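Local coordinates for gamma-hexachlorocyclohexane dehydrochlorinase (Sphingomonas paucimobilis, PDB 3A76), which catalyses two successive 1,2-anti dehydrochlorinations that convert the pollutant lindane to a tetrachlorocyclohexadiene by way of pentachlorocyclohexene, at residues Ser29-Leu41 against Phe133-Phe146. Sequence-based numbering, arbitrary orientation.
Sequences SRAAIQDLYSDKL and FTDEYERRDGVWKF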
ATOM      1  N   SER B  29     -15.532  -3.406 -12.017  1.00 32.97           N
ATOM      2  CA  SER B  29     -15.986  -3.862 -10.708  1.00 32.92           C
ATOM      3  C   SER B  29     -14.831  -3.931  -9.715  1.00 32.49           C
ATOM      4  O   SER B  29     -14.987  -3.585  -8.546  1.00 32.14           O
ATOM      5  CB  SER B  29     -16.718  -5.207 -10.822  1.00 32.80           C
ATOM      6  OG  SER B  29     -17.957  -5.040 -11.506  1.00 32.99           O
ATOM      7  N   ARG B  30     -13.676  -4.378 -10.203  1.00 32.51           N
ATOM      8  CA  ARG B  30     -12.425  -4.337  -9.445  1.00 32.41           C
ATOM      9  C   ARG B  30     -12.140  -2.913  -8.919  1.00 31.97           C
ATOM     10  O   ARG B  30     -11.833  -2.740  -7.738  1.00 32.26           O
ATOM     11  CB  ARG B  30     -11.264  -4.837 -10.312  1.00 32.33           C
ATOM     12  CG  ARG B  30     -11.305  -6.329 -10.649  1.00 33.42           C
ATOM     13  CD  ARG B  30     -10.217  -6.717 -11.648  1.00 34.60           C
ATOM     14  NE  ARG B  30      -8.880  -6.355 -11.169  1.00 37.21           N
ATOM     15  CZ  ARG B  30      -8.045  -7.195 -10.561  1.00 37.17           C
ATOM     16  NH1 ARG B  30      -8.397  -8.459 -10.365  1.00 38.68           N
ATOM     17  NH2 ARG B  30      -6.856  -6.773 -10.148  1.00 35.94           N
ATOM     18  N   ALA B  31     -12.277  -1.914  -9.792  1.00 31.28           N
ATOM     19  CA  ALA B  31     -12.061  -0.498  -9.443  1.00 31.10           C
ATOM     20  C   ALA B  31     -12.988   0.005  -8.330  1.00 30.76           C
ATOM     21  O   ALA B  31     -12.526   0.596  -7.338  1.00 30.98           O
ATOM     22  CB  ALA B  31     -12.190   0.381 -10.679  1.00 31.11           C
ATOM     23  N   ALA B  32     -14.288  -0.243  -8.483  1.00 29.94           N
ATOM     24  CA  ALA B  32     -15.269   0.129  -7.466  1.00 28.72           C
ATOM     25  C   ALA B  32     -15.016  -0.567  -6.117  1.00 28.17           C
ATOM     26  O   ALA B  32     -15.217   0.025  -5.054  1.00 27.97           O
ATOM     27  CB  ALA B  32     -16.701  -0.158  -7.968  1.00 29.24           C
ATOM     28  N   ILE B  33     -14.582  -1.821  -6.159  1.00 27.12           N
ATOM     29  CA  ILE B  33     -14.329  -2.566  -4.936  1.00 26.46           C
ATOM     30  C   ILE B  33     -13.058  -2.045  -4.254  1.00 25.96           C
ATOM     31  O   ILE B  33     -13.027  -1.899  -3.032  1.00 26.04           O
ATOM     32  CB  ILE B  33     -14.272  -4.110  -5.207  1.00 26.77           C
ATOM     33  CG1 ILE B  33     -15.652  -4.623  -5.670  1.00 26.98           C
ATOM     34  CG2 ILE B  33     -13.768  -4.875  -3.980  1.00 25.03           C
ATOM     35  CD1 ILE B  33     -15.626  -5.980  -6.398  1.00 27.03           C
ATOM     36  N   GLN B  34     -12.030  -1.751  -5.056  1.00 25.96           N
ATOM     37  CA  GLN B  34     -10.811  -1.070  -4.591  1.00 25.68           C
ATOM     38  C   GLN B  34     -11.168   0.213  -3.853  1.00 24.89           C
ATOM     39  O   GLN B  34     -10.684   0.446  -2.742  1.00 24.09           O
ATOM     40  CB  GLN B  34      -9.861  -0.763  -5.752  1.00 25.87           C
ATOM     41  CG  GLN B  34      -8.967  -1.938  -6.172  1.00 28.92           C
ATOM     42  CD  GLN B  34      -8.362  -1.781  -7.566  1.00 31.91           C
ATOM     43  OE1 GLN B  34      -7.949  -0.682  -7.968  1.00 34.07           O
ATOM     44  NE2 GLN B  34      -8.307  -2.884  -8.313  1.00 32.52           N
ATOM     45  N   ASP B  35     -12.038   1.013  -4.471  1.00 24.45           N
ATOM     46  CA  ASP B  35     -12.574   2.245  -3.862  1.00 24.24           C
ATOM     47  C   ASP B  35     -13.361   2.015  -2.597  1.00 24.25           C
ATOM     48  O   ASP B  35     -13.269   2.823  -1.663  1.00 24.65           O
ATOM     49  CB  ASP B  35     -13.431   2.995  -4.856  1.00 24.23           C
ATOM     50  CG  ASP B  35     -12.615   3.654  -5.905  1.00 23.81           C
ATOM     51  OD1 ASP B  35     -11.388   3.701  -5.727  1.00 23.04           O
ATOM     52  OD2 ASP B  35     -13.191   4.122  -6.902  1.00 26.80           O
ATOM     53  N   LEU B  36     -14.111   0.911  -2.551  1.00 23.60           N
ATOM     54  CA  LEU B  36     -14.776   0.499  -1.312  1.00 23.26           C
ATOM     55  C   LEU B  36     -13.748   0.239  -0.227  1.00 22.46           C
ATOM     56  O   LEU B  36     -13.859   0.748   0.882  1.00 23.16           O
ATOM     57  CB  LEU B  36     -15.642  -0.758  -1.535  1.00 23.39           C
ATOM     58  CG  LEU B  36     -16.957  -0.627  -2.321  1.00 23.46           C
ATOM     59  CD1 LEU B  36     -17.621  -2.001  -2.402  1.00 23.02           C
ATOM     60  CD2 LEU B  36     -17.886   0.418  -1.685  1.00 21.62           C
ATOM     61  N   TYR B  37     -12.742  -0.557  -0.571  1.00 21.49           N
ATOM     62  CA  TYR B  37     -11.673  -0.945   0.341  1.00 20.54           C
ATOM     63  C   TYR B  37     -10.929   0.293   0.902  1.00 19.93           C
ATOM     64  O   TYR B  37     -10.753   0.418   2.111  1.00 18.91           O
ATOM     65  CB  TYR B  37     -10.740  -1.900  -0.411  1.00 20.46           C
ATOM     66  CG  TYR B  37      -9.630  -2.525   0.388  1.00 21.58           C
ATOM     67  CD1 TYR B  37      -8.350  -1.951   0.404  1.00 21.83           C
ATOM     68  CD2 TYR B  37      -9.838  -3.719   1.099  1.00 20.52           C
ATOM     69  CE1 TYR B  37      -7.327  -2.540   1.122  1.00 22.20           C
ATOM     70  CE2 TYR B  37      -8.836  -4.303   1.821  1.00 19.82           C
ATOM     71  CZ  TYR B  37      -7.578  -3.720   1.826  1.00 21.96           C
ATOM     72  OH  TYR B  37      -6.565  -4.296   2.553  1.00 22.84           O
ATOM     73  N   SER B  38     -10.522   1.206   0.034  1.00 19.35           N
ATOM     74  CA  SER B  38      -9.882   2.453   0.486  1.00 21.06           C
ATOM     75  C   SER B  38     -10.826   3.335   1.334  1.00 21.74           C
ATOM     76  O   SER B  38     -10.486   3.687   2.467  1.00 22.11           O
ATOM     77  CB  SER B  38      -9.337   3.226  -0.712  1.00 20.48           C
ATOM     78  OG  SER B  38      -8.395   2.424  -1.387  1.00 20.73           O
ATOM     79  N   ASP B  39     -12.023   3.641   0.801  1.00 23.17           N
ATOM     80  CA  ASP B  39     -13.052   4.438   1.527  1.00 23.46           C
ATOM     81  C   ASP B  39     -13.245   4.033   2.970  1.00 23.76           C
ATOM     82  O   ASP B  39     -13.403   4.885   3.839  1.00 23.87           O
ATOM     83  CB  ASP B  39     -14.413   4.348   0.851  1.00 24.19           C
ATOM     84  CG  ASP B  39     -14.495   5.156  -0.412  1.00 24.66           C
ATOM     85  OD1 ASP B  39     -13.687   6.088  -0.568  1.00 27.68           O
ATOM     86  OD2 ASP B  39     -15.370   4.856  -1.252  1.00 25.98           O
ATOM     87  N   LYS B  40     -13.254   2.732   3.240  1.00 23.85           N
ATOM     88  CA  LYS B  40     -13.486   2.308   4.602  1.00 23.74           C
ATOM     89  C   LYS B  40     -12.400   2.880   5.476  1.00 23.66           C
ATOM     90  O   LYS B  40     -12.681   3.445   6.523  1.00 23.96           O
ATOM     91  CB  LYS B  40     -13.531   0.779   4.760  1.00 24.13           C
ATOM     92  CG  LYS B  40     -14.458   0.381   5.906  1.00 25.25           C
ATOM     93  CD  LYS B  40     -13.974  -0.760   6.743  1.00 28.77           C
ATOM     94  CE  LYS B  40     -13.159  -0.250   7.924  1.00 29.79           C
ATOM     95  NZ  LYS B  40     -12.578  -1.387   8.680  1.00 28.55           N
ATOM     96  N   LEU B  41     -11.155   2.720   5.031  1.00 23.28           N
ATOM     97  CA  LEU B  41      -9.987   3.169   5.779  1.00 22.57           C
ATOM     98  C   LEU B  41      -9.963   4.700   5.942  1.00 22.19           C
ATOM     99  O   LEU B  41      -9.796   5.213   7.046  1.00 22.23           O
ATOM    100  CB  LEU B  41      -8.725   2.661   5.083  1.00 22.10           C
ATOM    101  CG  LEU B  41      -8.163   1.272   5.429  1.00 21.68           C
ATOM    102  CD1 LEU B  41      -9.093   0.329   6.243  1.00 17.47           C
ATOM    103  CD2 LEU B  41      -7.592   0.612   4.192  1.00 20.86           C
ATOM    104  N   PHE B 133      -8.003  -8.424   6.495  1.00 21.87           N
ATOM    105  CA  PHE B 133      -9.411  -8.279   6.145  1.00 22.78           C
ATOM    106  C   PHE B 133      -9.891  -9.471   5.308  1.00 23.25           C
ATOM    107  O   PHE B 133      -9.245  -9.848   4.327  1.00 22.99           O
ATOM    108  CB  PHE B 133      -9.638  -6.973   5.370  1.00 22.97           C
ATOM    109  CG  PHE B 133      -9.292  -5.724   6.150  1.00 23.70           C
ATOM    110  CD1 PHE B 133      -8.548  -4.708   5.562  1.00 24.76           C
ATOM    111  CD2 PHE B 133      -9.716  -5.561   7.464  1.00 24.64           C
ATOM    112  CE1 PHE B 133      -8.245  -3.540   6.273  1.00 25.54           C
ATOM    113  CE2 PHE B 133      -9.403  -4.399   8.193  1.00 25.54           C
ATOM    114  CZ  PHE B 133      -8.671  -3.392   7.595  1.00 24.39           C
ATOM    115  N   THR B 134     -11.013 -10.072   5.717  1.00 23.52           N
ATOM    116  CA  THR B 134     -11.686 -11.102   4.932  1.00 23.29           C
ATOM    117  C   THR B 134     -13.030 -10.479   4.603  1.00 23.69           C
ATOM    118  O   THR B 134     -13.829 -10.182   5.496  1.00 24.08           O
ATOM    119  CB  THR B 134     -11.866 -12.425   5.717  1.00 23.65           C
ATOM    120  OG1 THR B 134     -10.643 -12.754   6.389  1.00 24.34           O
ATOM    121  CG2 THR B 134     -12.259 -13.594   4.784  1.00 21.76           C
ATOM    122  N   ASP B 135     -13.252 -10.237   3.319  1.00 23.72           N
ATOM    123  CA  ASP B 135     -14.366  -9.427   2.883  1.00 24.03           C
ATOM    124  C   ASP B 135     -15.242 -10.157   1.874  1.00 24.50           C
ATOM    125  O   ASP B 135     -14.780 -11.051   1.147  1.00 23.91           O
ATOM    126  CB  ASP B 135     -13.857  -8.128   2.229  1.00 23.63           C
ATOM    127  CG  ASP B 135     -13.097  -7.226   3.191  1.00 23.32           C
ATOM    128  OD1 ASP B 135     -12.221  -6.468   2.713  1.00 22.29           O
ATOM    129  OD2 ASP B 135     -13.382  -7.251   4.404  1.00 22.08           O
ATOM    130  N   GLU B 136     -16.507  -9.742   1.840  1.00 25.16           N
ATOM    131  CA  GLU B 136     -17.429 -10.108   0.783  1.00 25.83           C
ATOM    132  C   GLU B 136     -18.038  -8.834   0.273  1.00 25.87           C
ATOM    133  O   GLU B 136     -18.410  -7.967   1.068  1.00 25.71           O
ATOM    134  CB  GLU B 136     -18.539 -10.998   1.315  1.00 26.08           C
ATOM    135  CG  GLU B 136     -18.116 -12.389   1.752  1.00 27.48           C
ATOM    136  CD  GLU B 136     -19.292 -13.155   2.335  1.00 29.27           C
ATOM    137  OE1 GLU B 136     -19.069 -14.034   3.186  1.00 29.50           O
ATOM    138  OE2 GLU B 136     -20.448 -12.842   1.962  1.00 30.43           O
ATOM    139  N   TYR B 137     -18.133  -8.728  -1.047  1.00 26.47           N
ATOM    140  CA  TYR B 137     -18.759  -7.584  -1.710  1.00 27.34           C
ATOM    141  C   TYR B 137     -19.962  -8.035  -2.542  1.00 27.75           C
ATOM    142  O   TYR B 137     -19.968  -9.124  -3.119  1.00 27.90           O
ATOM    143  CB  TYR B 137     -17.756  -6.843  -2.612  1.00 27.45           C
ATOM    144  CG  TYR B 137     -16.491  -6.422  -1.905  1.00 27.87           C
ATOM    145  CD1 TYR B 137     -15.369  -7.257  -1.876  1.00 27.91           C
ATOM    146  CD2 TYR B 137     -16.419  -5.196  -1.253  1.00 28.20           C
ATOM    147  CE1 TYR B 137     -14.191  -6.874  -1.219  1.00 29.40           C
ATOM    148  CE2 TYR B 137     -15.257  -4.804  -0.590  1.00 30.00           C
ATOM    149  CZ  TYR B 137     -14.146  -5.641  -0.573  1.00 30.38           C
ATOM    150  OH  TYR B 137     -13.004  -5.233   0.091  1.00 31.07           O
ATOM    151  N   GLU B 138     -20.978  -7.187  -2.607  1.00 28.23           N
ATOM    152  CA  GLU B 138     -22.208  -7.540  -3.291  1.00 28.79           C
ATOM    153  C   GLU B 138     -22.672  -6.410  -4.189  1.00 28.90           C
ATOM    154  O   GLU B 138     -22.727  -5.248  -3.763  1.00 29.09           O
ATOM    155  CB  GLU B 138     -23.290  -7.879  -2.267  1.00 29.00           C
ATOM    156  CG  GLU B 138     -24.586  -8.410  -2.836  1.00 28.93           C
ATOM    157  CD  GLU B 138     -25.466  -8.992  -1.750  1.00 29.50           C
ATOM    158  OE1 GLU B 138     -25.013  -9.929  -1.049  1.00 29.93           O
ATOM    159  OE2 GLU B 138     -26.601  -8.504  -1.588  1.00 29.31           O
ATOM    160  N   ARG B 139     -23.006  -6.765  -5.426  1.00 28.83           N
ATOM    161  CA  ARG B 139     -23.518  -5.807  -6.395  1.00 29.08           C
ATOM    162  C   ARG B 139     -25.041  -5.920  -6.502  1.00 29.37           C
ATOM    163  O   ARG B 139     -25.575  -6.969  -6.886  1.00 29.74           O
ATOM    164  CB  ARG B 139     -22.867  -6.045  -7.750  1.00 28.67           C
ATOM    165  CG  ARG B 139     -23.016  -4.903  -8.734  1.00 28.13           C
ATOM    166  CD  ARG B 139     -23.243  -5.503 -10.093  1.00 27.04           C
ATOM    167  NE  ARG B 139     -22.415  -4.925 -11.139  1.00 25.59           N
ATOM    168  CZ  ARG B 139     -21.582  -5.635 -11.903  1.00 25.24           C
ATOM    169  NH1 ARG B 139     -21.461  -6.949 -11.740  1.00 24.32           N
ATOM    170  NH2 ARG B 139     -20.875  -5.030 -12.844  1.00 24.91           N
ATOM    171  N   ARG B 140     -25.729  -4.843  -6.138  1.00 29.38           N
ATOM    172  CA  ARG B 140     -27.175  -4.758  -6.275  1.00 29.27           C
ATOM    173  C   ARG B 140     -27.524  -3.552  -7.129  1.00 30.05           C
ATOM    174  O   ARG B 140     -27.349  -2.411  -6.691  1.00 30.24           O
ATOM    175  CB  ARG B 140     -27.856  -4.615  -4.912  1.00 28.61           C
ATOM    176  CG  ARG B 140     -27.534  -5.692  -3.901  1.00 26.76           C
ATOM    177  CD  ARG B 140     -28.170  -5.357  -2.573  1.00 23.70           C
ATOM    178  NE  ARG B 140     -27.670  -6.205  -1.495  1.00 22.24           N
ATOM    179  CZ  ARG B 140     -28.061  -6.131  -0.222  1.00 22.41           C
ATOM    180  NH1 ARG B 140     -28.971  -5.244   0.172  1.00 20.81           N
ATOM    181  NH2 ARG B 140     -27.527  -6.952   0.670  1.00 24.06           N
ATOM    182  N   ASP B 141     -28.022  -3.810  -8.340  1.00 31.01           N
ATOM    183  CA  ASP B 141     -28.548  -2.759  -9.233  1.00 31.91           C
ATOM    184  C   ASP B 141     -27.453  -1.828  -9.747  1.00 31.90           C
ATOM    185  O   ASP B 141     -27.642  -0.604  -9.833  1.00 31.80           O
ATOM    186  CB  ASP B 141     -29.671  -1.953  -8.546  1.00 32.05           C
ATOM    187  CG  ASP B 141     -30.969  -2.735  -8.440  1.00 33.42           C
ATOM    188  OD1 ASP B 141     -31.621  -2.957  -9.487  1.00 33.69           O
ATOM    189  OD2 ASP B 141     -31.339  -3.122  -7.306  1.00 35.42           O
ATOM    190  N   GLY B 142     -26.309  -2.427 -10.080  1.00 32.10           N
ATOM    191  CA  GLY B 142     -25.147  -1.689 -10.585  1.00 32.07           C
ATOM    192  C   GLY B 142     -24.258  -1.045  -9.528  1.00 31.85           C
ATOM    193  O   GLY B 142     -23.252  -0.428  -9.880  1.00 32.24           O
ATOM    194  N   VAL B 143     -24.616  -1.185  -8.246  1.00 31.31           N
ATOM    195  CA  VAL B 143     -23.868  -0.562  -7.143  1.00 30.92           C
ATOM    196  C   VAL B 143     -23.198  -1.601  -6.231  1.00 30.46           C
ATOM    197  O   VAL B 143     -23.873  -2.458  -5.650  1.00 30.59           O
ATOM    198  CB  VAL B 143     -24.763   0.417  -6.302  1.00 31.07           C
ATOM    199  CG1 VAL B 143     -23.990   1.022  -5.136  1.00 30.82           C
ATOM    200  CG2 VAL B 143     -25.331   1.535  -7.171  1.00 31.06           C
ATOM    201  N   TRP B 144     -21.872  -1.519  -6.109  1.00 29.70           N
ATOM    202  CA  TRP B 144     -21.112  -2.408  -5.219  1.00 28.77           C
ATOM    203  C   TRP B 144     -21.037  -1.874  -3.800  1.00 28.53           C
ATOM    204  O   TRP B 144     -20.849  -0.676  -3.586  1.00 28.85           O
ATOM    205  CB  TRP B 144     -19.683  -2.591  -5.713  1.00 28.71           C
ATOM    206  CG  TRP B 144     -19.532  -3.453  -6.913  1.00 26.78           C
ATOM    207  CD1 TRP B 144     -19.380  -3.037  -8.199  1.00 25.60           C
ATOM    208  CD2 TRP B 144     -19.481  -4.882  -6.940  1.00 25.63           C
ATOM    209  NE1 TRP B 144     -19.240  -4.115  -9.031  1.00 25.45           N
ATOM    210  CE2 TRP B 144     -19.301  -5.265  -8.288  1.00 24.87           C
ATOM    211  CE3 TRP B 144     -19.573  -5.876  -5.960  1.00 24.39           C
ATOM    212  CZ2 TRP B 144     -19.216  -6.603  -8.686  1.00 23.98           C
ATOM    213  CZ3 TRP B 144     -19.486  -7.215  -6.357  1.00 24.79           C
ATOM    214  CH2 TRP B 144     -19.309  -7.562  -7.707  1.00 24.34           C
ATOM    215  N   LYS B 145     -21.179  -2.768  -2.828  1.00 27.64           N
ATOM    216  CA  LYS B 145     -20.966  -2.414  -1.435  1.00 27.10           C
ATOM    217  C   LYS B 145     -20.456  -3.628  -0.664  1.00 26.77           C
ATOM    218  O   LYS B 145     -20.505  -4.758  -1.160  1.00 26.65           O
ATOM    219  CB  LYS B 145     -22.237  -1.845  -0.802  1.00 27.00           C
ATOM    220  CG  LYS B 145     -22.817  -0.630  -1.518  1.00 26.99           C
ATOM    221  CD  LYS B 145     -23.663   0.215  -0.585  1.00 27.07           C
ATOM    222  CE  LYS B 145     -24.345   1.335  -1.349  1.00 25.99           C
ATOM    223  NZ  LYS B 145     -24.648   2.436  -0.386  1.00 27.10           N
ATOM    224  N   PHE B 146     -19.940  -3.383   0.534  1.00 26.28           N
ATOM    225  CA  PHE B 146     -19.555  -4.458   1.427  1.00 26.11           C
ATOM    226  C   PHE B 146     -20.796  -5.248   1.805  1.00 26.29           C
ATOM    227  O   PHE B 146     -21.831  -4.673   2.163  1.00 26.05           O
ATOM    228  CB  PHE B 146     -18.943  -3.907   2.715  1.00 26.08           C
ATOM    229  CG  PHE B 146     -17.492  -3.509   2.606  1.00 26.01           C
ATOM    230  CD1 PHE B 146     -16.488  -4.408   2.937  1.00 25.10           C
ATOM    231  CD2 PHE B 146     -17.133  -2.214   2.236  1.00 25.04           C
ATOM    232  CE1 PHE B 146     -15.138  -4.033   2.875  1.00 25.20           C
ATOM    233  CE2 PHE B 146     -15.784  -1.834   2.169  1.00 25.31           C
ATOM    234  CZ  PHE B 146     -14.790  -2.747   2.483  1.00 24.25           C
TER
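Ile-33 presses its two branches onto two different rings, both as CH-pi contacts. CG2, anti to the backbone N, stands over the centre of the Tyr-137 ring, 3.4 Å from its centroid; CD1 lies 3.9 Å from the centroid of the six-membered ring of Trp-144. The opposite indole face is covered by Arg-139, whose CB sits 3.5 Å above its plane.

Apolar and ring contacts continue along the helix. Leu-36 CD1 comes within 3.6 Å of Tyr-137 CD2, and Phe-146 CE2 lies 3.5 Å from Leu-36 O, which sits near the ring plane. Further toward the C-terminal end of 29-41, the Tyr-37 ring and the Phe-133 ring meet obliquely, planes at 79°, with Tyr-37 OH 3.6 Å from Phe-133 CD1 at the ring edge.

Polar links are sparse: Trp-144 NE1 gives Ser-29 OG a weak hydrogen bond of 2.9 Å, bent to 138°, while Ser-29 OG also bonds to Asp-25 O. With an alanine in place of Trp-144, Ile-33 CD1 and Arg-139 CB would probably face a gap, and Ser-29 OG would lose its indole donor.

Strands 125-140 and 143-158 join through a type I' turn, and the axis of 29-41 runs 38° from that of 143-146. Helix 22-45 thus packs on this hairpin of the mixed sheet, as in the SnoaL-like cone-shaped alpha+beta barrel; Leu-41, which touches Phe-133, lies beside the inferred active-site residues His-93 and Asp-45.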